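Thiamine-binding periplasmic protein (Escherichia coli, PDB 2QRY) binds thiamine, thiamine phosphate and thiamine diphosphate with high affinity in the periplasm, as the solute-binding component of the ThiBPQ ABC transporter that imports thiamine. Local coordinates at residues A[46-49]-A[53-56]. Sequence-based numbering, arbitrary orientation.
Sequences AFEA and CELK
Glu48, in helix 40-48, reaches over to strand 54-59 and takes the backbone N-H of Leu55 on OE2, with 2.6 Å between Leu55 N and Glu48 OE2. The bond is short but bent, 135° at the hydrogen, and uses the anti lone pair of OE2, the one turned from OE1. CG of Glu48 lies anti to its own carbonyl carbon (chi1 -56°), and the extended chain beyond carries the carboxylate past the Cys53 carbonyl, Glu48 CG standing 3.5 Å from Cys53 O. Lys44 joins the polar group through NZ, which forms a salt bridge with Glu48 OE2 and a hydrogen bond with Leu55 O; its charge probably eases the approach of these two acceptors, Glu48 OE2 and Leu55 O being 3.3 Å apart. A glutamine here would probably leave Lys44 without its charged mate and weaken the tie to the strand.

The apolar contacts centre on the Phe47 ring. Cys53 SG meets the Phe47 ring obliquely, 3.4 Å from Phe47 CE2 and 4.6 Å from the ring centroid, in a sulfur-aromatic contact. The Leu55 side chain crosses that of Phe47 at about a right angle and sets Leu55 CD1 4.0 Å from Phe47 CD2. Helix 259-269 extends this core, Phe265 meeting the Phe47 ring edge-to-face and Leu261 touching both Phe47 and Cys53.

At the strand, Glu54 and Lys56 pair with strand 24-29 through backbone hydrogen bonds. Strand 24-29, helix 40-48 and parallel strand 54-59 thus form a beta-alpha-beta unit in one lobe of the periplasmic solute-binding fold, away from the thiamine site.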
ATOM      1  N   ALA A  46      -4.798  10.779 -18.918  1.00 41.26           N
ATOM      2  CA  ALA A  46      -5.962  11.514 -18.439  1.00 42.26           C
ATOM      3  C   ALA A  46      -5.564  12.870 -17.867  1.00 42.66           C
ATOM      4  O   ALA A  46      -6.337  13.829 -17.917  1.00 43.27           O
ATOM      5  CB  ALA A  46      -6.699  10.699 -17.385  1.00 41.74           C
ATOM      6  N   PHE A  47      -4.360  12.949 -17.310  1.00 41.66           N
ATOM      7  CA  PHE A  47      -3.893  14.202 -16.741  1.00 40.76           C
ATOM      8  C   PHE A  47      -3.336  15.082 -17.846  1.00 42.08           C
ATOM      9  O   PHE A  47      -3.630  16.272 -17.903  1.00 42.34           O
ATOM     10  CB  PHE A  47      -2.806  13.948 -15.697  1.00 38.56           C
ATOM     11  CG  PHE A  47      -2.295  15.198 -15.041  1.00 37.25           C
ATOM     12  CD1 PHE A  47      -3.132  15.974 -14.244  1.00 36.63           C
ATOM     13  CD2 PHE A  47      -0.974  15.601 -15.219  1.00 35.69           C
ATOM     14  CE1 PHE A  47      -2.660  17.141 -13.626  1.00 36.60           C
ATOM     15  CE2 PHE A  47      -0.491  16.766 -14.607  1.00 36.05           C
ATOM     16  CZ  PHE A  47      -1.335  17.538 -13.809  1.00 34.41           C
ATOM     17  N   GLU A  48      -2.536  14.486 -18.727  1.00 43.58           N
ATOM     18  CA  GLU A  48      -1.924  15.220 -19.828  1.00 45.79           C
ATOM     19  C   GLU A  48      -2.940  15.671 -20.871  1.00 48.15           C
ATOM     20  O   GLU A  48      -2.861  16.792 -21.370  1.00 49.05           O
ATOM     21  CB  GLU A  48      -0.848  14.367 -20.508  1.00 44.04           C
ATOM     22  CG  GLU A  48       0.238  13.873 -19.570  1.00 42.68           C
ATOM     23  CD  GLU A  48       1.344  13.137 -20.295  1.00 41.86           C
ATOM     24  OE1 GLU A  48       1.095  12.637 -21.410  1.00 41.93           O
ATOM     25  OE2 GLU A  48       2.460  13.048 -19.744  1.00 42.14           O
ATOM     26  N   ALA A  49      -3.886  14.796 -21.207  1.00 50.79           N
ATOM     27  CA  ALA A  49      -4.901  15.132 -22.200  1.00 52.90           C
ATOM     28  C   ALA A  49      -5.620  16.413 -21.797  1.00 54.39           C
ATOM     29  O   ALA A  49      -6.061  17.188 -22.647  1.00 54.75           O
ATOM     30  CB  ALA A  49      -5.899  13.993 -22.337  1.00 52.10           C
ATOM     31  N   CYS A  53       1.105  19.338 -20.232  1.00 54.96           N
ATOM     32  CA  CYS A  53       2.383  19.102 -19.567  1.00 53.94           C
ATOM     33  C   CYS A  53       2.761  17.648 -19.787  1.00 51.83           C
ATOM     34  O   CYS A  53       1.966  16.869 -20.304  1.00 51.66           O
ATOM     35  CB  CYS A  53       2.271  19.346 -18.061  1.00 54.91           C
ATOM     36  SG  CYS A  53       1.453  18.000 -17.176  1.00 56.17           S
ATOM     37  N   GLU A  54       3.973  17.283 -19.395  1.00 49.82           N
ATOM     38  CA  GLU A  54       4.404  15.904 -19.543  1.00 48.62           C
ATOM     39  C   GLU A  54       4.522  15.274 -18.166  1.00 47.53           C
ATOM     40  O   GLU A  54       5.460  15.564 -17.423  1.00 48.53           O
ATOM     41  CB  GLU A  54       5.748  15.813 -20.269  1.00 48.47           C
ATOM     42  CG  GLU A  54       6.218  14.375 -20.454  1.00 50.61           C
ATOM     43  CD  GLU A  54       7.493  14.256 -21.271  1.00 52.24           C
ATOM     44  OE1 GLU A  54       8.498  14.907 -20.913  1.00 52.05           O
ATOM     45  OE2 GLU A  54       7.489  13.501 -22.269  1.00 52.78           O
ATOM     46  N   LEU A  55       3.552  14.430 -17.824  1.00 45.29           N
ATOM     47  CA  LEU A  55       3.556  13.746 -16.537  1.00 43.92           C
ATOM     48  C   LEU A  55       4.564  12.612 -16.614  1.00 42.72           C
ATOM     49  O   LEU A  55       4.407  11.690 -17.414  1.00 42.43           O
ATOM     50  CB  LEU A  55       2.178  13.167 -16.223  1.00 43.68           C
ATOM     51  CG  LEU A  55       2.067  12.511 -14.846  1.00 42.37           C
ATOM     52  CD1 LEU A  55       2.114  13.588 -13.772  1.00 41.55           C
ATOM     53  CD2 LEU A  55       0.776  11.724 -14.754  1.00 41.58           C
ATOM     54  N   LYS A  56       5.595  12.678 -15.782  1.00 40.97           N
ATOM     55  CA  LYS A  56       6.626  11.653 -15.789  1.00 40.78           C
ATOM     56  C   LYS A  56       6.574  10.808 -14.519  1.00 38.58           C
ATOM     57  O   LYS A  56       7.078  11.209 -13.470  1.00 38.05           O
ATOM     58  CB  LYS A  56       7.997  12.314 -15.944  1.00 41.89           C
ATOM     59  CG  LYS A  56       9.033  11.436 -16.605  1.00 45.01           C
ATOM     60  CD  LYS A  56      10.178  12.268 -17.168  1.00 46.75           C
ATOM     61  CE  LYS A  56       9.711  13.167 -18.317  1.00 48.27           C
ATOM     62  NZ  LYS A  56      10.839  13.930 -18.935  1.00 47.33           N
TER